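Local structure of rRNA adenine N-6-methyltransferase (Saccharopolyspora erythraea, 6NVM) at residues A[60-65]-A[161-166]; A[148-153]-A[192-197]; A[172-177]-A[182-187]. The protein transfers two methyl groups from S-adenosyl-L-methionine to N6 of one adenine in 23S rRNA, weakening ribosome binding of macrolide-lincosamide-streptogramin B antibiotics. All blocks are in the same frame, centred on the assembly; numbering follows the deposited sequence. Where two conformers were deposited one is given.

Contact 1: residues A[60-65]-A[161-166]; sequences ARIAET and TATMVT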
ATOM      1  N   ALA A  60       4.461  -5.456  17.969  1.00 31.48           N
ATOM      2  CA  ALA A  60       5.727  -4.725  17.992  1.00 35.60           C
ATOM      3  C   ALA A  60       6.338  -4.649  16.599  1.00 34.21           C
ATOM      4  O   ALA A  60       6.923  -3.626  16.220  1.00 33.97           O
ATOM      5  CB  ALA A  60       6.700  -5.390  18.967  1.00 37.05           C
ATOM      6  N   ARG A  61       6.201  -5.722  15.817  1.00 33.76           N
ATOM      7  CA  ARG A  61       6.713  -5.731  14.450  1.00 34.10           C
ATOM      8  C   ARG A  61       6.032  -4.666  13.599  1.00 30.88           C
ATOM      9  O   ARG A  61       6.688  -3.975  12.809  1.00 33.30           O
ATOM     10  CB  ARG A  61       6.507  -7.122  13.849  1.00 43.48           C
ATOM     11  CG  ARG A  61       7.055  -7.308  12.453  1.00 55.58           C
ATOM     12  CD  ARG A  61       8.564  -7.354  12.468  1.00 66.20           C
ATOM     13  NE  ARG A  61       9.104  -7.736  11.169  1.00 74.82           N
ATOM     14  CZ  ARG A  61      10.393  -7.694  10.854  1.00 81.84           C
ATOM     15  NH1 ARG A  61      11.284  -7.278  11.747  1.00 83.86           N
ATOM     16  NH2 ARG A  61      10.790  -8.062   9.644  1.00 83.97           N
ATOM     17  N   ILE A  62       4.716  -4.512  13.753  1.00 25.91           N
ATOM     18  CA  ILE A  62       3.994  -3.474  13.026  1.00 28.01           C
ATOM     19  C   ILE A  62       4.544  -2.098  13.380  1.00 31.24           C
ATOM     20  O   ILE A  62       4.816  -1.271  12.499  1.00 33.15           O
ATOM     21  CB  ILE A  62       2.486  -3.572  13.322  1.00 27.02           C
ATOM     22  CG1 ILE A  62       1.944  -4.920  12.840  1.00 26.87           C
ATOM     23  CG2 ILE A  62       1.738  -2.415  12.668  1.00 29.88           C
ATOM     24  CD1 ILE A  62       0.573  -5.262  13.383  1.00 29.22           C
ATOM     25  N   ALA A  63       4.699  -1.824  14.677  1.00 30.52           N
ATOM     26  CA  ALA A  63       5.147  -0.503  15.100  1.00 31.73           C
ATOM     27  C   ALA A  63       6.538  -0.191  14.558  1.00 35.47           C
ATOM     28  O   ALA A  63       6.802   0.931  14.110  1.00 36.06           O
ATOM     29  CB  ALA A  63       5.124  -0.408  16.625  1.00 30.85           C
ATOM     30  N   GLU A  64       7.441  -1.176  14.587  1.00 33.84           N
ATOM     31  CA  GLU A  64       8.778  -0.979  14.037  1.00 42.31           C
ATOM     32  C   GLU A  64       8.751  -0.831  12.516  1.00 42.45           C
ATOM     33  O   GLU A  64       9.550  -0.074  11.952  1.00 45.01           O
ATOM     34  CB  GLU A  64       9.674  -2.146  14.458  1.00 52.15           C
ATOM     35  CG  GLU A  64       9.888  -2.221  15.971  1.00 66.00           C
ATOM     36  CD  GLU A  64      10.384  -3.578  16.446  1.00 79.23           C
ATOM     37  OE1 GLU A  64      10.227  -4.575  15.705  1.00 83.43           O
ATOM     38  OE2 GLU A  64      10.928  -3.646  17.570  1.00 83.48           O
ATOM     39  N   THR A  65       7.829  -1.521  11.843  1.00 41.43           N
ATOM     40  CA  THR A  65       7.728  -1.429  10.390  1.00 41.78           C
ATOM     41  C   THR A  65       7.326  -0.034   9.933  1.00 40.78           C
ATOM     42  O   THR A  65       7.661   0.376   8.813  1.00 39.01           O
ATOM     43  CB  THR A  65       6.708  -2.455   9.878  1.00 43.54           C
ATOM     44  OG1 THR A  65       7.196  -3.776  10.120  1.00 43.89           O
ATOM     45  CG2 THR A  65       6.435  -2.287   8.388  1.00 44.82           C
ATOM     46  N   THR A 161       4.768   6.728   4.881  1.00 27.20           N
ATOM     47  CA  THR A 161       4.590   5.288   4.852  1.00 30.10           C
ATOM     48  C   THR A 161       3.177   4.933   5.280  1.00 30.32           C
ATOM     49  O   THR A 161       2.527   5.670   6.031  1.00 29.28           O
ATOM     50  CB  THR A 161       5.574   4.564   5.777  1.00 34.88           C
ATOM     51  OG1 THR A 161       5.256   4.878   7.138  1.00 36.87           O
ATOM     52  CG2 THR A 161       6.992   4.977   5.464  1.00 35.56           C
ATOM     53  N   ALA A 162       2.711   3.789   4.786  1.00 26.10           N
ATOM     54  CA  ALA A 162       1.444   3.208   5.200  1.00 26.22           C
ATOM     55  C   ALA A 162       1.716   1.749   5.523  1.00 30.60           C
ATOM     56  O   ALA A 162       2.178   0.997   4.659  1.00 32.83           O
ATOM     57  CB  ALA A 162       0.373   3.336   4.116  1.00 29.39           C
ATOM     58  N   THR A 163       1.458   1.363   6.766  1.00 25.01           N
ATOM     59  CA  THR A 163       1.690   0.008   7.243  1.00 25.13           C
ATOM     60  C   THR A 163       0.332  -0.595   7.562  1.00 29.82           C
ATOM     61  O   THR A 163      -0.422  -0.036   8.367  1.00 29.88           O
ATOM     62  CB  THR A 163       2.599   0.016   8.473  1.00 29.00           C
ATOM     63  OG1 THR A 163       3.844   0.637   8.130  1.00 29.79           O
ATOM     64  CG2 THR A 163       2.872  -1.397   8.966  1.00 28.75           C
ATOM     65  N   MET A 164       0.024  -1.731   6.943  0.65 30.22           N
ATOM     66  CA  MET A 164      -1.320  -2.281   6.993  0.65 32.61           C
ATOM     67  C   MET A 164      -1.272  -3.777   7.247  0.65 33.23           C
ATOM     68  O   MET A 164      -0.431  -4.486   6.684  0.65 32.87           O
ATOM     69  CB  MET A 164      -2.073  -2.013   5.685  0.65 34.69           C
ATOM     70  CG  MET A 164      -2.441  -0.563   5.484  0.65 37.08           C
ATOM     71  SD  MET A 164      -2.977  -0.227   3.797  0.65 38.78           S
ATOM     72  CE  MET A 164      -1.415  -0.285   2.924  0.65 36.90           C
ATOM     73  N   VAL A 165      -2.185  -4.243   8.095  1.00 30.48           N
ATOM     74  CA  VAL A 165      -2.467  -5.660   8.260  1.00 30.64           C
ATOM     75  C   VAL A 165      -3.676  -5.960   7.386  1.00 31.24           C
ATOM     76  O   VAL A 165      -4.751  -5.378   7.586  1.00 31.10           O
ATOM     77  CB  VAL A 165      -2.742  -6.019   9.728  1.00 31.86           C
ATOM     78  CG1 VAL A 165      -3.064  -7.503   9.863  1.00 33.12           C
ATOM     79  CG2 VAL A 165      -1.562  -5.639  10.591  1.00 31.53           C
ATOM     80  N   THR A 166      -3.497  -6.839   6.403  1.00 33.06           N
ATOM     81  CA  THR A 166      -4.546  -7.199   5.455  1.00 34.07           C
ATOM     82  C   THR A 166      -4.646  -8.716   5.372  1.00 34.79           C
ATOM     83  O   THR A 166      -3.853  -9.447   5.965  1.00 35.81           O
ATOM     84  CB  THR A 166      -4.265  -6.616   4.062  1.00 30.58           C
ATOM     85  OG1 THR A 166      -3.156  -7.305   3.463  1.00 33.26           O
ATOM     86  CG2 THR A 166      -3.945  -5.131   4.149  1.00 28.58           C
TER

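Contact 2: residues A[148-153]-A[192-197]; sequences AIVDWC and FEWEFV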
ATOM      1  N   ALA A 148     -10.095   0.377  -0.547  1.00 33.26           N
ATOM      2  CA  ALA A 148     -10.430   1.779  -0.331  1.00 30.44           C
ATOM      3  C   ALA A 148      -9.405   2.458   0.574  1.00 27.14           C
ATOM      4  O   ALA A 148      -9.081   3.637   0.381  1.00 27.82           O
ATOM      5  CB  ALA A 148     -11.836   1.892   0.257  1.00 33.04           C
ATOM      6  N   ILE A 149      -8.897   1.736   1.578  1.00 30.28           N
ATOM      7  CA  ILE A 149      -7.874   2.291   2.456  1.00 27.06           C
ATOM      8  C   ILE A 149      -6.575   2.514   1.684  1.00 26.37           C
ATOM      9  O   ILE A 149      -5.920   3.556   1.823  1.00 26.68           O
ATOM     10  CB  ILE A 149      -7.676   1.362   3.673  1.00 30.65           C
ATOM     11  CG1 ILE A 149      -8.914   1.390   4.576  1.00 34.82           C
ATOM     12  CG2 ILE A 149      -6.422   1.721   4.459  1.00 28.23           C
ATOM     13  CD1 ILE A 149      -9.070   2.655   5.412  1.00 32.14           C
ATOM     14  N   VAL A 150      -6.180   1.545   0.860  1.00 27.92           N
ATOM     15  CA  VAL A 150      -5.014   1.729  -0.005  1.00 27.32           C
ATOM     16  C   VAL A 150      -5.171   2.990  -0.854  1.00 26.87           C
ATOM     17  O   VAL A 150      -4.250   3.813  -0.952  1.00 29.30           O
ATOM     18  CB  VAL A 150      -4.792   0.475  -0.869  1.00 32.69           C
ATOM     19  CG1 VAL A 150      -3.706   0.708  -1.918  1.00 34.55           C
ATOM     20  CG2 VAL A 150      -4.421  -0.700   0.017  1.00 35.72           C
ATOM     21  N   ASP A 151      -6.344   3.172  -1.474  1.00 28.48           N
ATOM     22  CA  ASP A 151      -6.573   4.374  -2.277  1.00 28.12           C
ATOM     23  C   ASP A 151      -6.470   5.636  -1.428  1.00 28.33           C
ATOM     24  O   ASP A 151      -5.942   6.657  -1.883  1.00 27.07           O
ATOM     25  CB  ASP A 151      -7.943   4.329  -2.953  1.00 27.78           C
ATOM     26  CG  ASP A 151      -8.038   3.278  -4.047  1.00 35.63           C
ATOM     27  OD1 ASP A 151      -6.993   2.841  -4.573  1.00 36.09           O
ATOM     28  OD2 ASP A 151      -9.180   2.905  -4.385  1.00 36.43           O
ATOM     29  N   TRP A 152      -6.993   5.595  -0.202  1.00 28.97           N
ATOM     30  CA  TRP A 152      -6.858   6.735   0.700  1.00 28.81           C
ATOM     31  C   TRP A 152      -5.391   7.115   0.867  1.00 26.19           C
ATOM     32  O   TRP A 152      -5.022   8.292   0.774  1.00 26.83           O
ATOM     33  CB  TRP A 152      -7.492   6.399   2.054  1.00 29.42           C
ATOM     34  CG  TRP A 152      -7.616   7.567   2.989  1.00 27.42           C
ATOM     35  CD1 TRP A 152      -8.737   8.302   3.233  1.00 28.78           C
ATOM     36  CD2 TRP A 152      -6.582   8.131   3.812  1.00 27.26           C
ATOM     37  NE1 TRP A 152      -8.466   9.290   4.151  1.00 29.98           N
ATOM     38  CE2 TRP A 152      -7.150   9.207   4.517  1.00 28.75           C
ATOM     39  CE3 TRP A 152      -5.230   7.835   4.011  1.00 27.45           C
ATOM     40  CZ2 TRP A 152      -6.417   9.982   5.411  1.00 29.18           C
ATOM     41  CZ3 TRP A 152      -4.506   8.606   4.903  1.00 28.14           C
ATOM     42  CH2 TRP A 152      -5.101   9.664   5.591  1.00 27.73           C
ATOM     43  N   CYS A 153      -4.538   6.114   1.096  1.00 28.84           N
ATOM     44  CA  CYS A 153      -3.112   6.363   1.299  1.00 27.34           C
ATOM     45  C   CYS A 153      -2.433   6.832   0.017  1.00 29.94           C
ATOM     46  O   CYS A 153      -1.605   7.750   0.048  1.00 28.86           O
ATOM     47  CB  CYS A 153      -2.438   5.099   1.823  1.00 28.03           C
ATOM     48  SG  CYS A 153      -2.991   4.580   3.468  1.00 29.54           S
ATOM     49  N   PHE A 192       5.440   5.022  -5.538  1.00 29.64           N
ATOM     50  CA  PHE A 192       5.376   4.249  -4.304  1.00 30.16           C
ATOM     51  C   PHE A 192       6.134   2.937  -4.422  1.00 29.69           C
ATOM     52  O   PHE A 192       6.043   2.244  -5.437  1.00 32.39           O
ATOM     53  CB  PHE A 192       3.930   3.920  -3.935  1.00 29.30           C
ATOM     54  CG  PHE A 192       3.210   5.042  -3.265  1.00 29.88           C
ATOM     55  CD1 PHE A 192       2.555   6.008  -4.010  1.00 30.69           C
ATOM     56  CD2 PHE A 192       3.182   5.127  -1.882  1.00 32.03           C
ATOM     57  CE1 PHE A 192       1.897   7.041  -3.390  1.00 28.63           C
ATOM     58  CE2 PHE A 192       2.514   6.155  -1.260  1.00 27.95           C
ATOM     59  CZ  PHE A 192       1.877   7.112  -2.015  1.00 28.50           C
ATOM     60  N   GLU A 193       6.861   2.593  -3.365  1.00 29.96           N
ATOM     61  CA  GLU A 193       7.335   1.232  -3.155  1.00 31.42           C
ATOM     62  C   GLU A 193       6.241   0.436  -2.448  1.00 28.94           C
ATOM     63  O   GLU A 193       5.538   0.961  -1.577  1.00 30.94           O
ATOM     64  CB  GLU A 193       8.626   1.225  -2.326  1.00 33.60           C
ATOM     65  CG  GLU A 193       9.732   2.133  -2.865  1.00 36.84           C
ATOM     66  CD  GLU A 193      10.913   2.277  -1.905  1.00 46.68           C
ATOM     67  OE1 GLU A 193      10.812   1.829  -0.747  1.00 45.27           O
ATOM     68  OE2 GLU A 193      11.948   2.842  -2.316  1.00 50.87           O
ATOM     69  N   TRP A 194       6.063  -0.817  -2.861  1.00 31.31           N
ATOM     70  CA  TRP A 194       5.116  -1.742  -2.245  1.00 30.63           C
ATOM     71  C   TRP A 194       5.925  -2.915  -1.712  1.00 35.51           C
ATOM     72  O   TRP A 194       6.621  -3.586  -2.479  1.00 34.95           O
ATOM     73  CB  TRP A 194       4.067  -2.242  -3.246  1.00 29.17           C
ATOM     74  CG  TRP A 194       3.189  -1.183  -3.883  1.00 29.41           C
ATOM     75  CD1 TRP A 194       3.588  -0.163  -4.697  1.00 31.41           C
ATOM     76  CD2 TRP A 194       1.763  -1.083  -3.788  1.00 33.56           C
ATOM     77  NE1 TRP A 194       2.499   0.579  -5.100  1.00 30.47           N
ATOM     78  CE2 TRP A 194       1.368   0.033  -4.556  1.00 33.58           C
ATOM     79  CE3 TRP A 194       0.781  -1.824  -3.120  1.00 35.12           C
ATOM     80  CZ2 TRP A 194       0.035   0.424  -4.672  1.00 35.14           C
ATOM     81  CZ3 TRP A 194      -0.541  -1.430  -3.230  1.00 35.86           C
ATOM     82  CH2 TRP A 194      -0.902  -0.316  -4.002  1.00 37.25           C
ATOM     83  N   GLU A 195       5.820  -3.174  -0.411  0.59 32.51           N
ATOM     84  CA  GLU A 195       6.694  -4.139   0.243  0.59 33.45           C
ATOM     85  C   GLU A 195       5.873  -5.126   1.060  0.59 32.39           C
ATOM     86  O   GLU A 195       4.987  -4.726   1.823  0.59 31.44           O
ATOM     87  CB  GLU A 195       7.720  -3.413   1.125  0.59 35.57           C
ATOM     88  CG  GLU A 195       8.641  -2.476   0.334  0.59 39.54           C
ATOM     89  CD  GLU A 195       9.538  -1.614   1.213  0.59 48.25           C
ATOM     90  OE1 GLU A 195       9.360  -1.618   2.450  0.59 50.14           O
ATOM     91  OE2 GLU A 195      10.423  -0.925   0.659  0.59 48.88           O
ATOM     92  N   PHE A 196       6.162  -6.416   0.884  1.00 32.40           N
ATOM     93  CA  PHE A 196       5.568  -7.472   1.695  1.00 34.31           C
ATOM     94  C   PHE A 196       6.456  -7.683   2.915  1.00 34.65           C
ATOM     95  O   PHE A 196       7.650  -7.974   2.775  1.00 35.12           O
ATOM     96  CB  PHE A 196       5.441  -8.764   0.888  1.00 38.29           C
ATOM     97  CG  PHE A 196       4.782  -9.889   1.637  1.00 39.37           C
ATOM     98  CD1 PHE A 196       3.413 -10.070   1.571  1.00 38.82           C
ATOM     99  CD2 PHE A 196       5.533 -10.768   2.401  1.00 42.80           C
ATOM    100  CE1 PHE A 196       2.805 -11.101   2.250  1.00 40.46           C
ATOM    101  CE2 PHE A 196       4.926 -11.800   3.086  1.00 41.04           C
ATOM    102  CZ  PHE A 196       3.562 -11.968   3.009  1.00 40.54           C
ATOM    103  N   VAL A 197       5.888  -7.527   4.111  1.00 35.29           N
ATOM    104  CA  VAL A 197       6.695  -7.625   5.323  1.00 34.23           C
ATOM    105  C   VAL A 197       6.664  -9.056   5.854  1.00 36.05           C
ATOM    106  O   VAL A 197       7.708  -9.709   5.957  1.00 36.05           O
ATOM    107  CB  VAL A 197       6.232  -6.613   6.385  1.00 34.80           C
ATOM    108  CG1 VAL A 197       6.990  -6.813   7.689  1.00 33.39           C
ATOM    109  CG2 VAL A 197       6.437  -5.193   5.872  1.00 34.23           C
TER

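Contact 3: residues A[172-177]-A[182-187]; sequences RKRTGD and SRLTVM. With SO4 (sulfate ion), chain B.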
ATOM      1  N   ARG A 172      -0.125 -10.307  -0.958  1.00 31.89           N
ATOM      2  CA  ARG A 172       0.767 -10.949  -1.918  1.00 35.64           C
ATOM      3  C   ARG A 172       0.581 -10.375  -3.319  1.00 36.70           C
ATOM      4  O   ARG A 172       1.562 -10.103  -4.022  1.00 36.11           O
ATOM      5  CB  ARG A 172       0.533 -12.458  -1.924  1.00 45.10           C
ATOM      6  CG  ARG A 172       1.055 -13.184  -0.690  1.00 57.94           C
ATOM      7  CD  ARG A 172       1.105 -14.683  -0.933  1.00 74.08           C
ATOM      8  NE  ARG A 172       1.547 -15.431   0.239  1.00 90.31           N
ATOM      9  CZ  ARG A 172       1.638 -16.757   0.286  1.00106.38           C
ATOM     10  NH1 ARG A 172       1.321 -17.487  -0.775  1.00112.20           N
ATOM     11  NH2 ARG A 172       2.050 -17.355   1.396  1.00112.14           N
ATOM     12  N   LYS A 173      -0.667 -10.186  -3.746  1.00 42.79           N
ATOM     13  CA  LYS A 173      -0.907  -9.649  -5.081  1.00 50.15           C
ATOM     14  C   LYS A 173      -0.376  -8.224  -5.202  1.00 45.67           C
ATOM     15  O   LYS A 173       0.286  -7.878  -6.188  1.00 44.24           O
ATOM     16  CB  LYS A 173      -2.399  -9.695  -5.409  1.00 63.51           C
ATOM     17  CG  LYS A 173      -2.686  -9.634  -6.906  1.00 77.54           C
ATOM     18  CD  LYS A 173      -4.170  -9.451  -7.217  1.00 86.25           C
ATOM     19  CE  LYS A 173      -4.624  -8.015  -6.989  1.00 89.40           C
ATOM     20  NZ  LYS A 173      -5.860  -7.685  -7.756  1.00 91.53           N
ATOM     21  N   ARG A 174      -0.653  -7.382  -4.198  1.00 40.63           N
ATOM     22  CA  ARG A 174      -0.277  -5.975  -4.274  1.00 35.95           C
ATOM     23  C   ARG A 174       1.224  -5.761  -4.141  1.00 35.95           C
ATOM     24  O   ARG A 174       1.716  -4.683  -4.490  1.00 37.94           O
ATOM     25  CB  ARG A 174      -1.009  -5.174  -3.190  1.00 39.44           C
ATOM     26  CG  ARG A 174      -2.531  -5.152  -3.332  1.00 44.40           C
ATOM     27  CD  ARG A 174      -2.977  -4.450  -4.613  1.00 49.98           C
ATOM     28  NE  ARG A 174      -4.437  -4.378  -4.727  1.00 57.06           N
ATOM     29  CZ  ARG A 174      -5.178  -3.307  -4.447  1.00 63.05           C
ATOM     30  NH1 ARG A 174      -4.622  -2.175  -4.033  1.00 61.40           N
ATOM     31  NH2 ARG A 174      -6.496  -3.363  -4.586  1.00 67.93           N
ATOM     32  N   THR A 175       1.963  -6.750  -3.647  1.00 34.20           N
ATOM     33  CA  THR A 175       3.409  -6.654  -3.518  1.00 35.77           C
ATOM     34  C   THR A 175       4.149  -7.578  -4.474  1.00 38.95           C
ATOM     35  O   THR A 175       5.382  -7.625  -4.431  1.00 42.14           O
ATOM     36  CB  THR A 175       3.840  -6.976  -2.082  1.00 33.30           C
ATOM     37  OG1 THR A 175       3.466  -8.326  -1.766  1.00 34.33           O
ATOM     38  CG2 THR A 175       3.188  -6.012  -1.089  1.00 32.24           C
ATOM     39  N   GLY A 176       3.438  -8.316  -5.323  1.00 43.56           N
ATOM     40  CA  GLY A 176       4.084  -9.261  -6.221  1.00 50.61           C
ATOM     41  C   GLY A 176       4.871 -10.339  -5.511  1.00 54.46           C
ATOM     42  O   GLY A 176       5.884 -10.811  -6.038  1.00 57.06           O
ATOM     43  N   ASP A 177       4.416 -10.763  -4.329  1.00 48.59           N
ATOM     44  CA  ASP A 177       5.217 -11.651  -3.494  1.00 51.14           C
ATOM     45  C   ASP A 177       5.348 -13.051  -4.078  1.00 54.71           C
ATOM     46  O   ASP A 177       6.291 -13.765  -3.714  1.00 54.32           O
ATOM     47  CB  ASP A 177       4.621 -11.728  -2.090  1.00 49.29           C
ATOM     48  CG  ASP A 177       5.518 -12.468  -1.116  1.00 53.27           C
ATOM     49  OD1 ASP A 177       6.674 -12.035  -0.926  1.00 53.91           O
ATOM     50  OD2 ASP A 177       5.064 -13.475  -0.533  1.00 55.17           O
ATOM     51  N   SER A 182      -0.365  -6.646  -9.301  1.00 51.51           N
ATOM     52  CA  SER A 182      -1.549  -5.814  -9.443  1.00 51.50           C
ATOM     53  C   SER A 182      -1.284  -4.672 -10.416  1.00 46.12           C
ATOM     54  O   SER A 182      -0.198  -4.087 -10.435  1.00 42.91           O
ATOM     55  CB  SER A 182      -1.950  -5.255  -8.078  1.00 55.69           C
ATOM     56  OG  SER A 182      -2.879  -4.194  -8.200  1.00 59.95           O
ATOM     57  N   ARG A 183      -2.292  -4.356 -11.227  1.00 41.59           N
ATOM     58  CA  ARG A 183      -2.200  -3.215 -12.130  1.00 39.41           C
ATOM     59  C   ARG A 183      -1.939  -1.921 -11.367  1.00 35.55           C
ATOM     60  O   ARG A 183      -1.140  -1.084 -11.800  1.00 29.87           O
ATOM     61  CB  ARG A 183      -3.492  -3.109 -12.940  1.00 42.11           C
ATOM     62  CG  ARG A 183      -3.635  -1.854 -13.804  1.00 49.99           C
ATOM     63  CD  ARG A 183      -5.050  -1.769 -14.374  1.00 58.33           C
ATOM     64  NE  ARG A 183      -5.478  -0.398 -14.656  1.00 64.71           N
ATOM     65  CZ  ARG A 183      -5.914   0.460 -13.736  1.00 69.61           C
ATOM     66  NH1 ARG A 183      -5.960   0.110 -12.456  1.00 71.17           N
ATOM     67  NH2 ARG A 183      -6.288   1.685 -14.090  1.00 70.61           N
ATOM     68  N   LEU A 184      -2.625  -1.724 -10.241  1.00 36.48           N
ATOM     69  CA  LEU A 184      -2.425  -0.504  -9.468  1.00 37.94           C
ATOM     70  C   LEU A 184      -0.993  -0.408  -8.953  1.00 31.13           C
ATOM     71  O   LEU A 184      -0.412   0.681  -8.916  1.00 29.50           O
ATOM     72  CB  LEU A 184      -3.423  -0.451  -8.310  1.00 37.62           C
ATOM     73  CG  LEU A 184      -3.380   0.799  -7.425  1.00 37.95           C
ATOM     74  CD1 LEU A 184      -3.711   2.055  -8.221  1.00 37.22           C
ATOM     75  CD2 LEU A 184      -4.340   0.652  -6.255  1.00 39.09           C
ATOM     76  N   THR A 185      -0.401  -1.541  -8.569  1.00 29.55           N
ATOM     77  CA  THR A 185       0.985  -1.534  -8.110  1.00 30.71           C
ATOM     78  C   THR A 185       1.925  -1.071  -9.218  1.00 30.37           C
ATOM     79  O   THR A 185       2.823  -0.255  -8.983  1.00 28.06           O
ATOM     80  CB  THR A 185       1.386  -2.929  -7.620  1.00 35.52           C
ATOM     81  OG1 THR A 185       0.515  -3.332  -6.556  1.00 35.23           O
ATOM     82  CG2 THR A 185       2.818  -2.936  -7.112  1.00 35.12           C
ATOM     83  N   VAL A 186       1.726  -1.580 -10.436  1.00 30.86           N
ATOM     84  CA  VAL A 186       2.570  -1.179 -11.561  1.00 29.93           C
ATOM     85  C   VAL A 186       2.364   0.297 -11.883  1.00 29.95           C
ATOM     86  O   VAL A 186       3.330   1.035 -12.123  1.00 29.78           O
ATOM     87  CB  VAL A 186       2.278  -2.074 -12.778  1.00 33.16           C
ATOM     88  CG1 VAL A 186       3.067  -1.610 -14.005  1.00 31.80           C
ATOM     89  CG2 VAL A 186       2.583  -3.534 -12.453  1.00 31.00           C
ATOM     90  N   MET A 187       1.105   0.748 -11.890  0.61 27.70           N
ATOM     91  CA  MET A 187       0.796   2.135 -12.228  0.61 30.70           C
ATOM     92  C   MET A 187       1.438   3.110 -11.248  0.61 29.89           C
ATOM     93  O   MET A 187       1.902   4.186 -11.648  0.61 29.83           O
ATOM     94  CB  MET A 187      -0.720   2.341 -12.248  0.61 35.57           C
ATOM     95  CG  MET A 187      -1.439   1.619 -13.376  0.61 41.91           C
ATOM     96  SD  MET A 187      -1.455   2.565 -14.914  0.61 47.57           S
ATOM     97  CE  MET A 187      -2.592   3.884 -14.506  0.61 50.93           C
TER
HETATM   98  S   SO4 B 301      -6.242  -2.873  -9.924  0.82 84.95           S
HETATM   99  O1  SO4 B 301      -7.152  -3.815 -10.572  0.82 86.18           O
HETATM  100  O2  SO4 B 301      -6.125  -1.670 -10.744  0.82 84.49           O
HETATM  101  O3  SO4 B 301      -4.930  -3.495  -9.772  0.82 83.10           O
HETATM  102  O4  SO4 B 301      -6.764  -2.508  -8.608  0.82 85.48           O

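Contact 1: residues A[60-65]-A[161-166]
I62 and T65, one turn apart on helix 56-65, pack through methyl groups on T163 and V165 of the inner strand 159-167, a buried helix-on-sheet contact. The two short segments run nearly antiparallel, at 158°, with their axes 8.8 Å apart. I62 reaches across with both branches: its CG2 lies beside CG2 of T163, while the far end, CD1, meets V165 CG2 at 3.5 Å, the two side chains crossing at about a right angle. T65 brings CG2 to 3.7 Å from T163 CG2. Threonine suits this place because its two branches do different work. A chi1 of -66° sets OG1 beside the backbone N, where it turns back to R61 O of its own helix at 2.7 Å, and leaves the CG2 methyl anti to N and facing the strand. R61 O also accepts T65 N from the opposite face of its carbonyl plane, and the hydroxyl stands 39° out of the plane. The β-branched T163 and V165 suit an extended strand. I62 also lies close to L53, and V165 to A140, both predicted to bind S-adenosyl-L-methionine, so this packing probably borders the cofactor site of the Rossmann-like class I methyltransferase fold.

Contact 2: residues A[148-153]-A[192-197]
V150 and W194 meet where helix 146-155 approaches the strand 192-200, and each gives about 30 Å² to the contact. One methyl of the valine, CG1, comes obliquely to the outer corner of the indole, 3.6 Å from W194 CH2, with W194 CZ3 slightly farther off at 4.0 Å from the same V150 CG1. V150 CA and W194 CA are 10.9 Å apart, so a residue as long as tryptophan suits the gap: its six-membered ring extends from the strand to the helix. V150 helps by holding CG1 anti to its backbone N (chi1 172°), which directs that branch at the ring. The polar edge of the indole serves elsewhere, with NE1 hydrogen-bonded to T188 OG1 at the end of helix 183-188. A second, looser touch is made one turn along the helix, where F192 CZ, the far carbon of the ring, comes to 4.1 Å from C153 O, again obliquely. The strand alternates: E193 and E195, the residues following F192 and W194, form salt bridges with R219 and R217 of the adjoining strand 213-220. Around the contact, strand 159-167 lies against the helix through I149 and C153 and also touches F192, whereas helix 168-175 also packs here, with R174 on both V150 and W194.

Contact 3: residues A[172-177]-A[182-187]
T185 reaches back across the turn to R174: its hydroxyl donates from OG1 to R174 O at 2.7 Å, which ties the second helix to the C-terminal end of the first. The C=O...donor angle is 118°, and the hydroxyl sits 27° off the carbonyl plane. Beside this bond, S182 N makes a weak one to K173 O, at 3.4 Å. The side chains of the two basic residues supply much of the rest. R174 lays CD 3.6 Å from S182 OG, and its NH1 approaches L184 CD2 obliquely at the same distance, while K173 rests CE against S182 CB. A bend in the R174 chain (chi2 -64°) brings the guanidinium alongside S182 and L184; its NE is buried with no partner in the model.

Both helix ends are capped in recognisable ways. G176 closes helix 168-175 in a Schellman motif, its positive phi being easy for glycine, with G176 N bonded to K173 O and D177 N to R172 O. S182 is the N-cap residue of helix 183-188, a position where serine is common. Here its hydroxyl and the amide of L184 share an anion: S182 OG donates to sulfate O3 at 2.7 Å, and L184 N to the same oxygen at 2.9 Å. The ion probably came from the crystallisation liquor, and the helix dipole would be expected to assist its binding. Sulfate O4 lies over one face of the R174 guanidinium. Sulfate O2 lies at the edge of the R183 guanidinium, near its plane, but the very short approach of NH1 makes that bond's length doubtful. Farther out, R183 NH2 forms a salt bridge with E239 of helix 228-243, and R174 is backed by W194 and M216 of the sheet.

How the contacts relate
Contact 2 lies near the centre of the chain, between contacts 1 and 3. Contact 1 lies on one face of strand 159-167 and contact 2 involves the helix on its other face, their centres 11 Å apart; A162 CB and C153 SG, 3.6 Å apart, join them, and T65 also touches V197. Contact 3 is nested in the chain within the loop that contact 2 closes, with centres 9 Å apart: W194 CE3 lies 3.3 Å from R174 O, the oxygen already bonded to T185. Contacts 1 and 3, about 18 Å apart between centres, do not touch. Contact 1 adjoins predicted S-adenosyl-L-methionine residues; the other two lie away from them, and the sulfate belongs to contact 3.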